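Transcriptional regulator, LacI family (Corynebacterium glutamicum, PDB 3H5T) acts as an inositol-dependent transcriptional activator of the inositol phosphate synthase gene, binding a palindromic promoter motif and helping to regulate cell wall biogenesis. Local coordinates at residues 85-90 with 319-324; 175-180 with 301-306; 210-215 with 244-249; 219-224 with 273-278; 227-232 with 237-242. One frame throughout, in Å; residues are numbered along the deposited sequence.

Interaction 1 (85-90 with 319-324); sequences DMASVD and QPNKLK
Asn321 meets Ala87 and Asp90 where the first turns of helices 86-98 and 321-336 come together. Both helices belong to the lobe built round the seven-stranded sheet in the two-lobed periplasmic-binding-protein fold of LacI-type regulators.

The Asn321 side chain can be followed outward. Its CB points at the other helix, 4.0 Å from CB of Asp90 and 3.8 Å from the backbone O of Ala87. CG is placed beside the backbone N (chi1 -75°), which runs the amide along the Ala87 flank. At the tip, ND2 lies 3.8 Å from CB of Ala87. This is packing and not a polar bond. The other branch turns to its own helix. OD1 accepts a hydrogen bond from NZ of Lys324 at 3.0 Å. The ammonium arrives tilted from the carbonyl plane, with a C=O...donor angle of 152°. It also makes a salt bridge with Asp158, so two acceptors share the buried lysine end.

One turn further along 86-98, the backbone O of Asp90 receives a CA-H...O contact from Lys322, with CA to O at 3.1 Å. The aliphatic root of Lys322 lies over the same oxygen, and its chain then leads away.

The start of helix 86-98 is capped from within. Asp85 OD2 accepts from the backbone N of Ser88 and from its hydroxyl, which also bonds Tyr135. OG of Ser88 sits 2.9 Å from OD2 of Asp85, on the anti side of the carboxylate.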
# COMPACT_ATOMS: atom_id res chain seq x y z
N ASP A 85 -6.16 3.93 -5.94
CA ASP A 85 -5.31 4.35 -4.83
C ASP A 85 -3.92 3.85 -5.26
O ASP A 85 -3.62 2.67 -5.16
CB ASP A 85 -5.72 3.68 -3.52
CG ASP A 85 -4.83 4.09 -2.36
OD1 ASP A 85 -4.86 5.29 -1.97
OD2 ASP A 85 -4.08 3.23 -1.85
N MET A 86 -3.09 4.76 -5.75
CA MET A 86 -1.77 4.37 -6.23
C MET A 86 -0.90 3.53 -5.28
O MET A 86 -0.15 2.67 -5.74
CB MET A 86 -1.02 5.61 -6.74
CG MET A 86 -1.63 6.22 -8.02
SD MET A 86 -1.87 5.05 -9.41
CE MET A 86 -3.65 4.77 -9.33
N ALA A 87 -0.98 3.77 -3.98
CA ALA A 87 -0.18 2.98 -3.04
C ALA A 87 -0.62 1.51 -3.13
O ALA A 87 0.21 0.59 -3.10
CB ALA A 87 -0.37 3.50 -1.62
N SER A 88 -1.92 1.29 -3.24
CA SER A 88 -2.47 -0.06 -3.34
C SER A 88 -2.14 -0.69 -4.69
O SER A 88 -1.95 -1.91 -4.79
CB SER A 88 -3.99 -0.03 -3.12
OG SER A 88 -4.30 0.35 -1.79
N VAL A 89 -2.08 0.13 -5.74
CA VAL A 89 -1.76 -0.41 -7.05
C VAL A 89 -0.29 -0.84 -7.09
O VAL A 89 0.08 -1.74 -7.82
CB VAL A 89 -2.04 0.63 -8.18
CG1 VAL A 89 -1.49 0.12 -9.51
CG2 VAL A 89 -3.54 0.87 -8.30
N ASP A 90 0.55 -0.19 -6.29
CA ASP A 90 1.95 -0.57 -6.26
C ASP A 90 2.05 -1.86 -5.46
O ASP A 90 2.87 -2.73 -5.76
CB ASP A 90 2.80 0.54 -5.62
CG ASP A 90 3.02 1.72 -6.56
OD1 ASP A 90 3.48 2.78 -6.08
OD2 ASP A 90 2.75 1.59 -7.77
N GLN A 319 7.77 4.02 1.56
CA GLN A 319 7.43 2.67 1.94
C GLN A 319 7.49 1.78 0.69
O GLN A 319 6.88 2.09 -0.34
CB GLN A 319 6.04 2.66 2.56
CG GLN A 319 5.44 1.30 2.77
CD GLN A 319 4.08 1.37 3.44
OE1 GLN A 319 3.28 2.26 3.15
NE2 GLN A 319 3.81 0.43 4.33
N PRO A 320 8.25 0.68 0.76
CA PRO A 320 8.37 -0.22 -0.39
C PRO A 320 7.11 -1.06 -0.60
O PRO A 320 7.09 -2.25 -0.27
CB PRO A 320 9.58 -1.06 -0.02
CG PRO A 320 9.42 -1.21 1.47
CD PRO A 320 9.03 0.19 1.91
N ASN A 321 6.06 -0.44 -1.15
CA ASN A 321 4.80 -1.14 -1.37
C ASN A 321 4.80 -2.29 -2.36
O ASN A 321 4.07 -3.26 -2.17
CB ASN A 321 3.70 -0.15 -1.76
CG ASN A 321 3.21 0.65 -0.57
OD1 ASN A 321 3.03 0.11 0.51
ND2 ASN A 321 2.99 1.95 -0.78
N LYS A 322 5.60 -2.19 -3.41
CA LYS A 322 5.62 -3.28 -4.37
C LYS A 322 6.29 -4.50 -3.72
O LYS A 322 5.85 -5.63 -3.91
CB LYS A 322 6.37 -2.89 -5.65
CG LYS A 322 6.37 -3.96 -6.73
CD LYS A 322 6.80 -3.36 -8.05
CE LYS A 322 6.44 -4.24 -9.24
NZ LYS A 322 7.39 -5.36 -9.48
N LEU A 323 7.33 -4.25 -2.93
CA LEU A 323 8.04 -5.33 -2.26
C LEU A 323 7.12 -5.96 -1.22
O LEU A 323 7.13 -7.19 -1.03
CB LEU A 323 9.32 -4.79 -1.58
CG LEU A 323 10.21 -5.83 -0.89
CD1 LEU A 323 10.82 -6.74 -1.94
CD2 LEU A 323 11.32 -5.14 -0.08
N LYS A 324 6.33 -5.12 -0.55
CA LYS A 324 5.40 -5.59 0.47
C LYS A 324 4.40 -6.55 -0.15
O LYS A 324 4.01 -7.55 0.46
CB LYS A 324 4.66 -4.42 1.11
CG LYS A 324 3.73 -4.83 2.23
CD LYS A 324 3.02 -3.64 2.82
CE LYS A 324 2.12 -2.97 1.79
NZ LYS A 324 1.51 -1.71 2.31

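Interaction 2 (175-180 with 301-306); sequences KAIAPA and TGFDGT
Thr301 begins the contact by turning its side chain toward Ala180, though the exact fit of its methyl there is doubtful. The backbone of Thr301 is held in the sheet by Val272 and Cys274.

After Gly302 comes Phe303, which carries most of the contact. Its CG is anti to the backbone N (chi1 -168°), and this extends the ring toward residues 176 and 177. Ala176 CB reaches the ring at its edge, near the ring plane, 3.7 Å from both CE1 and CZ of Phe303. Ile177 bends its end inward, and CD1 meets the CD1-CE1 side of the ring obliquely, 4.0 Å from Phe303 CE1.

Strand 299-302 is an outermost strand of the five-stranded sheet, and the chain turns a corner at Phe303 on its way to strand 316-318 in the other lobe. Residues 175-180 follow strand 168-171 of that other lobe. The contact thus joins two crossings of the bilobed periplasmic-binding-protein fold.

Past the corner, the backbone N atoms of Gly305 and Thr306 both bond OD2 of Asp277. Thr306 is the N-cap of helix 307-311, and its OG1 accepts a weak bond from Ala309 N.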
# COMPACT_ATOMS: atom_id res chain seq x y z
N LYS A 175 7.13 4.03 14.34
CA LYS A 175 8.50 4.47 14.09
C LYS A 175 8.73 5.12 12.72
O LYS A 175 9.46 6.10 12.61
CB LYS A 175 9.48 3.31 14.27
CG LYS A 175 9.68 2.87 15.71
CD LYS A 175 10.66 1.71 15.79
CE LYS A 175 10.85 1.25 17.23
NZ LYS A 175 11.68 0.01 17.32
N ALA A 176 8.11 4.57 11.68
CA ALA A 176 8.28 5.10 10.33
C ALA A 176 7.82 6.55 10.17
O ALA A 176 8.34 7.27 9.32
CB ALA A 176 7.55 4.22 9.33
N ILE A 177 6.85 6.96 10.98
CA ILE A 177 6.30 8.31 10.92
C ILE A 177 7.15 9.33 11.69
O ILE A 177 7.09 10.53 11.43
CB ILE A 177 4.84 8.34 11.48
CG1 ILE A 177 4.09 9.56 10.95
CG2 ILE A 177 4.85 8.38 13.01
CD1 ILE A 177 3.71 9.47 9.51
N ALA A 178 7.96 8.86 12.64
CA ALA A 178 8.79 9.76 13.44
C ALA A 178 9.56 10.79 12.60
O ALA A 178 9.48 11.99 12.87
CB ALA A 178 9.76 8.96 14.31
N PRO A 179 10.32 10.35 11.58
CA PRO A 179 11.09 11.28 10.74
C PRO A 179 10.28 12.44 10.16
O PRO A 179 10.82 13.53 9.94
CB PRO A 179 11.64 10.36 9.65
CG PRO A 179 11.87 9.09 10.39
CD PRO A 179 10.60 8.95 11.20
N ALA A 180 9.00 12.20 9.91
CA ALA A 180 8.14 13.23 9.34
C ALA A 180 7.70 14.26 10.38
O ALA A 180 7.77 15.47 10.13
CB ALA A 180 6.92 12.57 8.70
N THR A 301 3.51 17.10 5.23
CA THR A 301 4.27 15.87 5.12
C THR A 301 3.32 14.75 4.68
O THR A 301 2.12 14.81 4.91
CB THR A 301 4.91 15.48 6.46
OG1 THR A 301 5.71 16.56 6.94
CG2 THR A 301 5.81 14.27 6.29
N GLY A 302 3.88 13.74 4.02
CA GLY A 302 3.07 12.62 3.57
C GLY A 302 3.63 11.31 4.07
O GLY A 302 4.54 11.30 4.89
N PHE A 303 3.08 10.20 3.58
CA PHE A 303 3.53 8.87 3.96
C PHE A 303 3.10 7.88 2.87
O PHE A 303 1.91 7.80 2.55
CB PHE A 303 2.93 8.45 5.31
CG PHE A 303 3.56 7.21 5.91
CD1 PHE A 303 4.30 7.30 7.08
CD2 PHE A 303 3.42 5.97 5.30
CE1 PHE A 303 4.90 6.16 7.64
CE2 PHE A 303 4.02 4.82 5.84
CZ PHE A 303 4.76 4.92 7.02
N ASP A 304 4.08 7.17 2.31
CA ASP A 304 3.92 6.16 1.26
C ASP A 304 5.03 6.24 0.23
O ASP A 304 5.73 5.26 -0.03
CB ASP A 304 2.57 6.29 0.53
CG ASP A 304 1.50 5.40 1.13
OD1 ASP A 304 1.86 4.56 1.98
OD2 ASP A 304 0.32 5.54 0.76
N GLY A 305 5.18 7.42 -0.37
CA GLY A 305 6.21 7.60 -1.38
C GLY A 305 5.76 7.18 -2.77
O GLY A 305 6.55 6.64 -3.54
N THR A 306 4.49 7.43 -3.10
CA THR A 306 3.97 7.07 -4.41
C THR A 306 4.70 7.86 -5.47
O THR A 306 5.31 8.89 -5.19
CB THR A 306 2.43 7.35 -4.53
OG1 THR A 306 2.18 8.76 -4.44
CG2 THR A 306 1.66 6.63 -3.41

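Interaction 3 (210-215 with 244-249)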
# COMPACT_ATOMS: atom_id res chain seq x y z
N ARG A 210 -10.80 12.14 21.01
CA ARG A 210 -9.84 11.31 21.73
C ARG A 210 -10.36 9.88 21.85
O ARG A 210 -9.60 8.92 21.72
CB ARG A 210 -9.60 11.90 23.13
CG ARG A 210 -8.72 11.07 24.04
CD ARG A 210 -8.26 11.88 25.26
NE ARG A 210 -7.55 11.06 26.25
CZ ARG A 210 -6.96 11.54 27.35
NH1 ARG A 210 -6.98 12.84 27.60
NH2 ARG A 210 -6.36 10.71 28.20
N GLU A 211 -11.65 9.73 22.08
CA GLU A 211 -12.24 8.41 22.23
C GLU A 211 -12.15 7.60 20.93
O GLU A 211 -11.76 6.44 20.95
CB GLU A 211 -13.70 8.52 22.68
CG GLU A 211 -14.31 7.19 23.09
CD GLU A 211 -15.72 7.35 23.67
OE1 GLU A 211 -16.67 7.54 22.88
OE2 GLU A 211 -15.85 7.28 24.91
N ARG A 212 -12.52 8.21 19.81
CA ARG A 212 -12.46 7.51 18.54
C ARG A 212 -11.04 7.06 18.24
O ARG A 212 -10.82 5.96 17.76
CB ARG A 212 -12.96 8.40 17.39
CG ARG A 212 -12.99 7.68 16.06
CD ARG A 212 -13.73 8.47 15.00
NE ARG A 212 -13.60 7.85 13.68
CZ ARG A 212 -14.21 6.73 13.31
NH1 ARG A 212 -15.01 6.09 14.15
NH2 ARG A 212 -14.02 6.25 12.09
N LEU A 213 -10.08 7.93 18.54
CA LEU A 213 -8.67 7.64 18.30
C LEU A 213 -8.18 6.50 19.17
O LEU A 213 -7.61 5.53 18.68
CB LEU A 213 -7.83 8.89 18.57
CG LEU A 213 -6.32 8.82 18.38
CD1 LEU A 213 -6.01 8.37 16.97
CD2 LEU A 213 -5.71 10.19 18.66
N GLU A 214 -8.40 6.63 20.47
CA GLU A 214 -8.00 5.64 21.46
C GLU A 214 -8.59 4.25 21.21
O GLU A 214 -7.95 3.24 21.50
CB GLU A 214 -8.41 6.16 22.85
CG GLU A 214 -8.12 5.22 24.00
CD GLU A 214 -8.25 5.91 25.35
OE1 GLU A 214 -9.31 6.52 25.62
OE2 GLU A 214 -7.28 5.84 26.15
N ASN A 215 -9.80 4.19 20.66
CA ASN A 215 -10.48 2.92 20.39
C ASN A 215 -10.37 2.52 18.92
O ASN A 215 -10.94 1.50 18.50
CB ASN A 215 -11.96 3.02 20.77
CG ASN A 215 -12.16 3.14 22.27
OD1 ASN A 215 -11.93 2.20 23.01
ND2 ASN A 215 -12.61 4.30 22.72
N ILE A 244 -7.21 16.97 14.84
CA ILE A 244 -7.10 15.76 14.03
C ILE A 244 -8.38 15.48 13.25
O ILE A 244 -9.41 15.18 13.84
CB ILE A 244 -6.79 14.53 14.93
CG1 ILE A 244 -5.43 14.73 15.62
CG2 ILE A 244 -6.81 13.25 14.11
CD1 ILE A 244 -5.12 13.69 16.67
N MET A 245 -8.32 15.59 11.93
CA MET A 245 -9.49 15.32 11.11
C MET A 245 -9.31 14.07 10.25
O MET A 245 -8.19 13.67 9.92
CB MET A 245 -9.83 16.53 10.23
CG MET A 245 -10.30 17.74 11.04
SD MET A 245 -11.49 18.75 10.18
CE MET A 245 -11.91 19.89 11.48
N GLU A 246 -10.43 13.45 9.88
CA GLU A 246 -10.41 12.23 9.09
C GLU A 246 -11.47 12.18 8.00
O GLU A 246 -12.46 12.91 8.04
CB GLU A 246 -10.57 11.02 10.03
CG GLU A 246 -11.66 10.02 9.65
CD GLU A 246 -11.86 8.93 10.70
OE1 GLU A 246 -11.89 9.25 11.90
OE2 GLU A 246 -12.01 7.75 10.32
N CYS A 247 -11.23 11.33 7.00
CA CYS A 247 -12.20 11.11 5.94
C CYS A 247 -12.37 9.60 5.86
O CYS A 247 -11.43 8.86 5.52
CB CYS A 247 -11.74 11.71 4.60
SG CYS A 247 -10.14 11.23 3.92
N TRP A 248 -13.55 9.13 6.23
CA TRP A 248 -13.84 7.71 6.24
C TRP A 248 -13.56 7.04 4.90
O TRP A 248 -13.02 5.93 4.84
CB TRP A 248 -15.30 7.49 6.64
CG TRP A 248 -15.55 6.16 7.24
CD1 TRP A 248 -15.17 5.74 8.47
CD2 TRP A 248 -16.27 5.08 6.64
NE1 TRP A 248 -15.60 4.46 8.68
CE2 TRP A 248 -16.29 4.03 7.58
CE3 TRP A 248 -16.91 4.90 5.40
CZ2 TRP A 248 -16.91 2.80 7.32
CZ3 TRP A 248 -17.53 3.68 5.14
CH2 TRP A 248 -17.53 2.65 6.10
N ILE A 249 -13.94 7.71 3.81
CA ILE A 249 -13.69 7.19 2.48
C ILE A 249 -12.47 7.93 1.92
O ILE A 249 -12.41 9.15 1.97
CB ILE A 249 -14.91 7.42 1.56
CG1 ILE A 249 -16.07 6.54 2.03
CG2 ILE A 249 -14.56 7.13 0.11
CD1 ILE A 249 -17.39 6.89 1.43
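Arg212 sends its chain straight out toward Glu246: a chi1 of -177° swings CG to the far side from the backbone N, and the chain stays extended as far as NE. Glu246 is also stretched beyond CG, and the two side chains cross at about a right angle. They tie the short helix 210-214 to strand 244-247, part of the five-stranded sheet of one lobe of the periplasmic-binding-protein fold.

The result is a side-on, two-pronged salt bridge. NE of Arg212 gives a hydrogen bond to OE1 of Glu246 at 2.8 Å, and NH2 of Arg212 gives one to OE2 at 3.1 Å. Both are almost straight and lie in the guanidinium plane. Each oxygen is met on its syn side, but the carboxylate is twisted 31° from the guanidinium. Two bonds fix the rotation of both groups. OE2 also accepts from Leu199 N, and Arg212 NH1 makes a weak bond to Ala202 O.

Beside the salt bridge is an apolar contact. Leu213 CD2 touches Ile244 CD1 at 4.1 Å. Val225 of helix 221-235 packs on both of these residues.

Trp248 stands just past Glu246, and its indole N-H is used by Asp200 O. The edge of its ring is turned to the arginine, with CD1 of Trp248 3.8 Å from NH2 of Arg212.

Interaction 4 (219-224 with 273-278); sequences QVQRDR and LCTVDA
Arg224 and Thr275 form the heart of this buried contact, which ties the first turn of helix 221-235 to the loop just past strand 271-274 in the five-stranded lobe of the periplasmic-binding-protein fold. NH1 of Arg224 donates to the backbone O of Thr275 at 3.2 Å. The donor comes nearly along the C=O axis (160°), while the oxygen is tilted from the guanidinium plane. The aliphatic part of the arginine packs on the threonine methyl, with Arg224 CD 3.8 Å from Thr275 CG2. Val276 CG2 lies at the guanidinium edge, 4.0 Å from Arg224 NH1.

A second shell sets these groups. Arg224 NE bonds Asn173 OD1, its stronger polar partner, and the guanidinium makes a cation-pi pair with Phe303. Thr275 turns OG1 to the hydroxyl of Ser196, which keeps its methyl on the arginine side. The amide oxygen of Gln221 accepts from Ile197 N.

The arginine lies close to the junction of the two lobes. LacI-type regulators bind their effectors in the cleft there, so a place near the inositol site is possible but unproven. The guanidinium is roofed within its own helix start: Val220 CG1 sits over the centre of one face of Arg224.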
# COMPACT_ATOMS: atom_id res chain seq x y z
N GLN A 219 -5.40 -0.04 12.93
CA GLN A 219 -4.01 0.19 13.31
C GLN A 219 -3.40 0.81 12.05
O GLN A 219 -4.02 0.77 10.99
CB GLN A 219 -3.36 -1.16 13.63
CG GLN A 219 -4.11 -1.95 14.70
CD GLN A 219 -3.77 -3.44 14.70
OE1 GLN A 219 -4.17 -4.19 15.59
NE2 GLN A 219 -3.03 -3.88 13.69
N VAL A 220 -2.20 1.37 12.13
CA VAL A 220 -1.57 2.03 10.99
C VAL A 220 -2.01 3.48 11.13
O VAL A 220 -1.19 4.34 11.46
CB VAL A 220 -2.05 1.48 9.59
CG1 VAL A 220 -1.42 2.28 8.45
CG2 VAL A 220 -1.66 0.03 9.43
N GLN A 221 -3.30 3.74 10.93
CA GLN A 221 -3.82 5.09 11.09
C GLN A 221 -3.58 5.50 12.53
O GLN A 221 -2.95 6.51 12.80
CB GLN A 221 -5.31 5.13 10.78
CG GLN A 221 -5.63 4.80 9.35
CD GLN A 221 -4.78 5.61 8.41
OE1 GLN A 221 -4.82 6.83 8.43
NE2 GLN A 221 -3.99 4.92 7.59
N ARG A 222 -4.11 4.71 13.45
CA ARG A 222 -3.96 4.96 14.87
C ARG A 222 -2.49 5.06 15.25
O ARG A 222 -2.08 5.99 15.93
CB ARG A 222 -4.60 3.82 15.68
CG ARG A 222 -4.51 3.99 17.19
CD ARG A 222 -4.89 2.69 17.89
NE ARG A 222 -3.92 1.64 17.61
CZ ARG A 222 -4.11 0.35 17.88
NH1 ARG A 222 -5.24 -0.07 18.43
NH2 ARG A 222 -3.16 -0.53 17.59
N ASP A 223 -1.69 4.12 14.78
CA ASP A 223 -0.28 4.12 15.11
C ASP A 223 0.54 5.22 14.45
O ASP A 223 1.53 5.68 15.03
CB ASP A 223 0.32 2.75 14.80
CG ASP A 223 -0.15 1.69 15.78
OD1 ASP A 223 -0.97 2.02 16.66
OD2 ASP A 223 0.29 0.53 15.66
N ARG A 224 0.15 5.67 13.26
CA ARG A 224 0.90 6.74 12.61
C ARG A 224 0.54 8.06 13.29
O ARG A 224 1.36 8.99 13.36
CB ARG A 224 0.62 6.80 11.11
CG ARG A 224 1.32 5.69 10.32
CD ARG A 224 1.01 5.73 8.82
NE ARG A 224 1.46 4.49 8.18
CZ ARG A 224 1.06 4.04 7.00
NH1 ARG A 224 0.17 4.71 6.29
NH2 ARG A 224 1.51 2.87 6.55
N LEU A 273 0.49 17.38 9.05
CA LEU A 273 1.09 16.06 8.87
C LEU A 273 0.01 15.06 8.47
O LEU A 273 -0.97 14.88 9.19
CB LEU A 273 1.77 15.59 10.17
CG LEU A 273 2.37 14.17 10.11
CD1 LEU A 273 3.57 14.08 11.03
CD2 LEU A 273 1.32 13.14 10.48
N CYS A 274 0.19 14.43 7.32
CA CYS A 274 -0.75 13.45 6.81
C CYS A 274 -0.28 12.02 7.05
O CYS A 274 0.91 11.73 7.02
CB CYS A 274 -0.95 13.64 5.31
SG CYS A 274 -1.62 15.22 4.87
N THR A 275 -1.25 11.14 7.26
CA THR A 275 -1.00 9.74 7.51
C THR A 275 -0.77 8.98 6.20
O THR A 275 -0.21 7.87 6.20
CB THR A 275 -2.19 9.13 8.26
OG1 THR A 275 -2.16 9.56 9.63
CG2 THR A 275 -2.17 7.63 8.19
N VAL A 276 -1.18 9.59 5.09
CA VAL A 276 -1.03 8.97 3.79
C VAL A 276 -0.86 10.03 2.68
O VAL A 276 -1.51 11.07 2.73
CB VAL A 276 -2.28 8.06 3.51
CG1 VAL A 276 -3.05 8.55 2.29
CG2 VAL A 276 -1.84 6.63 3.36
N ASP A 277 0.02 9.77 1.71
CA ASP A 277 0.27 10.73 0.62
C ASP A 277 -1.00 11.30 -0.00
O ASP A 277 -1.06 12.49 -0.32
CB ASP A 277 1.10 10.10 -0.51
CG ASP A 277 2.57 9.97 -0.18
OD1 ASP A 277 3.01 10.50 0.87
OD2 ASP A 277 3.29 9.35 -0.99
N ALA A 278 -2.00 10.44 -0.20
CA ALA A 278 -3.26 10.87 -0.79
C ALA A 278 -3.79 12.11 -0.10
O ALA A 278 -4.23 13.06 -0.75
CB ALA A 278 -4.29 9.75 -0.72

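Interaction 5 (227-232 with 237-242); sequences GAMEVF and IDPGTV
A beta-alpha-beta crossover, with the short strand 206-207 and helix 210-214 inserted in it, joins the neighbouring parallel strands 192-197 and 244-247, and helix 221-235 is its main helix. This contact is the turn at the end of that helix, where residues 237-242 fold back along its last turns before entering strand 244-247.

Phe232 and Ile237 lie side by side and point the same way. The CD1 methyl of Ile237 is 3.9 Å from Phe232 CB and 4.2 Å from Phe232 CG, so it touches the root of the phenyl and meets the ring obliquely. Both side chains also pack on Ile192 and Ile185, which places them between the sheet and helix 178-186.

One turn earlier, Met229 reaches the returning chain with its sulfur. The chain bends at chi2 (69°) and again at chi3, and this brings SD to 4.3 Å from CB of Pro239 and 4.3 Å from CB of Val242. Ile194 of the central strand packs on Met229 and Val242.

The returning segment is stiffened by its own 3-10 turn at 239-241. Asp238 O accepts two bonds from Thr241: one from the backbone N at 2.9 Å and one from the hydroxyl, with OG1 in the plane of the Asp238 carbonyl.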
# COMPACT_ATOMS: atom_id res chain seq x y z
N GLY A 227 2.53 7.81 16.81
CA GLY A 227 3.95 8.05 16.65
C GLY A 227 4.26 9.51 16.35
O GLY A 227 5.25 10.05 16.86
N ALA A 228 3.44 10.15 15.53
CA ALA A 228 3.67 11.56 15.21
C ALA A 228 3.43 12.39 16.46
O ALA A 228 4.23 13.26 16.80
CB ALA A 228 2.73 12.01 14.09
N MET A 229 2.33 12.09 17.15
CA MET A 229 1.97 12.79 18.37
C MET A 229 3.02 12.63 19.46
O MET A 229 3.21 13.53 20.28
CB MET A 229 0.63 12.28 18.88
CG MET A 229 -0.02 13.20 19.89
SD MET A 229 -0.58 14.73 19.13
CE MET A 229 -2.11 14.19 18.46
N GLU A 230 3.70 11.48 19.48
CA GLU A 230 4.73 11.21 20.48
C GLU A 230 5.93 12.12 20.25
O GLU A 230 6.61 12.53 21.19
CB GLU A 230 5.15 9.74 20.45
CG GLU A 230 4.01 8.78 20.80
CD GLU A 230 4.41 7.32 20.83
OE1 GLU A 230 5.04 6.84 19.86
OE2 GLU A 230 4.08 6.63 21.82
N VAL A 231 6.19 12.44 18.99
CA VAL A 231 7.31 13.32 18.66
C VAL A 231 6.94 14.77 18.97
O VAL A 231 7.81 15.58 19.30
CB VAL A 231 7.69 13.18 17.16
CG1 VAL A 231 8.76 14.22 16.79
CG2 VAL A 231 8.22 11.77 16.90
N PHE A 232 5.66 15.10 18.88
CA PHE A 232 5.23 16.46 19.17
C PHE A 232 5.24 16.71 20.68
O PHE A 232 5.59 17.79 21.13
CB PHE A 232 3.82 16.71 18.63
CG PHE A 232 3.73 16.66 17.13
CD1 PHE A 232 4.86 16.80 16.34
CD2 PHE A 232 2.49 16.52 16.50
CE1 PHE A 232 4.77 16.80 14.96
CE2 PHE A 232 2.39 16.52 15.11
CZ PHE A 232 3.53 16.66 14.34
N ILE A 237 4.71 20.42 22.63
CA ILE A 237 3.33 20.60 22.22
C ILE A 237 2.36 19.75 23.07
O ILE A 237 2.63 18.58 23.34
CB ILE A 237 3.14 20.21 20.73
CG1 ILE A 237 4.06 21.05 19.85
CG2 ILE A 237 1.69 20.41 20.32
CD1 ILE A 237 4.06 20.64 18.40
N ASP A 238 1.26 20.36 23.49
CA ASP A 238 0.26 19.65 24.28
C ASP A 238 -0.73 19.03 23.29
O ASP A 238 -1.33 19.73 22.48
CB ASP A 238 -0.46 20.62 25.22
CG ASP A 238 -1.72 20.03 25.84
OD1 ASP A 238 -1.63 18.96 26.48
OD2 ASP A 238 -2.80 20.63 25.68
N PRO A 239 -0.89 17.69 23.35
CA PRO A 239 -1.78 16.90 22.49
C PRO A 239 -3.17 17.48 22.24
O PRO A 239 -3.70 17.38 21.13
CB PRO A 239 -1.83 15.55 23.19
CG PRO A 239 -0.45 15.44 23.75
CD PRO A 239 -0.22 16.81 24.33
N GLY A 240 -3.77 18.06 23.27
CA GLY A 240 -5.10 18.63 23.13
C GLY A 240 -5.18 19.81 22.18
O GLY A 240 -6.28 20.18 21.75
N THR A 241 -4.04 20.41 21.86
CA THR A 241 -4.00 21.57 20.97
C THR A 241 -3.86 21.20 19.49
O THR A 241 -4.06 22.04 18.61
CB THR A 241 -2.82 22.50 21.31
OG1 THR A 241 -1.59 21.82 21.04
CG2 THR A 241 -2.87 22.92 22.77
N VAL A 242 -3.51 19.95 19.21
CA VAL A 242 -3.33 19.49 17.84
C VAL A 242 -4.59 18.86 17.25
O VAL A 242 -4.92 17.71 17.54
CB VAL A 242 -2.17 18.46 17.75
CG1 VAL A 242 -1.94 18.07 16.29
CG2 VAL A 242 -0.91 19.03 18.36

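Overall arrangement
Interactions 2 and 4 lie closest, with centres 8 Å apart, and meet at the start of helix 277-289, which belongs to interaction 4. There Asp277 N meets Phe303 O at 2.9 Å. Interaction 1 belongs to the other lobe. It joins interaction 2 through a probable hydrogen bond from Gln319 N to Asp304 O, 2.9 Å. These three cluster near the lobe junction, where relatives bind effectors; no ligand defines the site here. Interactions 3 and 5 lie on the outer side of the five-stranded lobe. Ile244 CD1 touches Met229 CE between them at 3.5 Å. Helix 221-235 supplies one segment to each of interactions 4 and 5, whose centres are 14 Å apart.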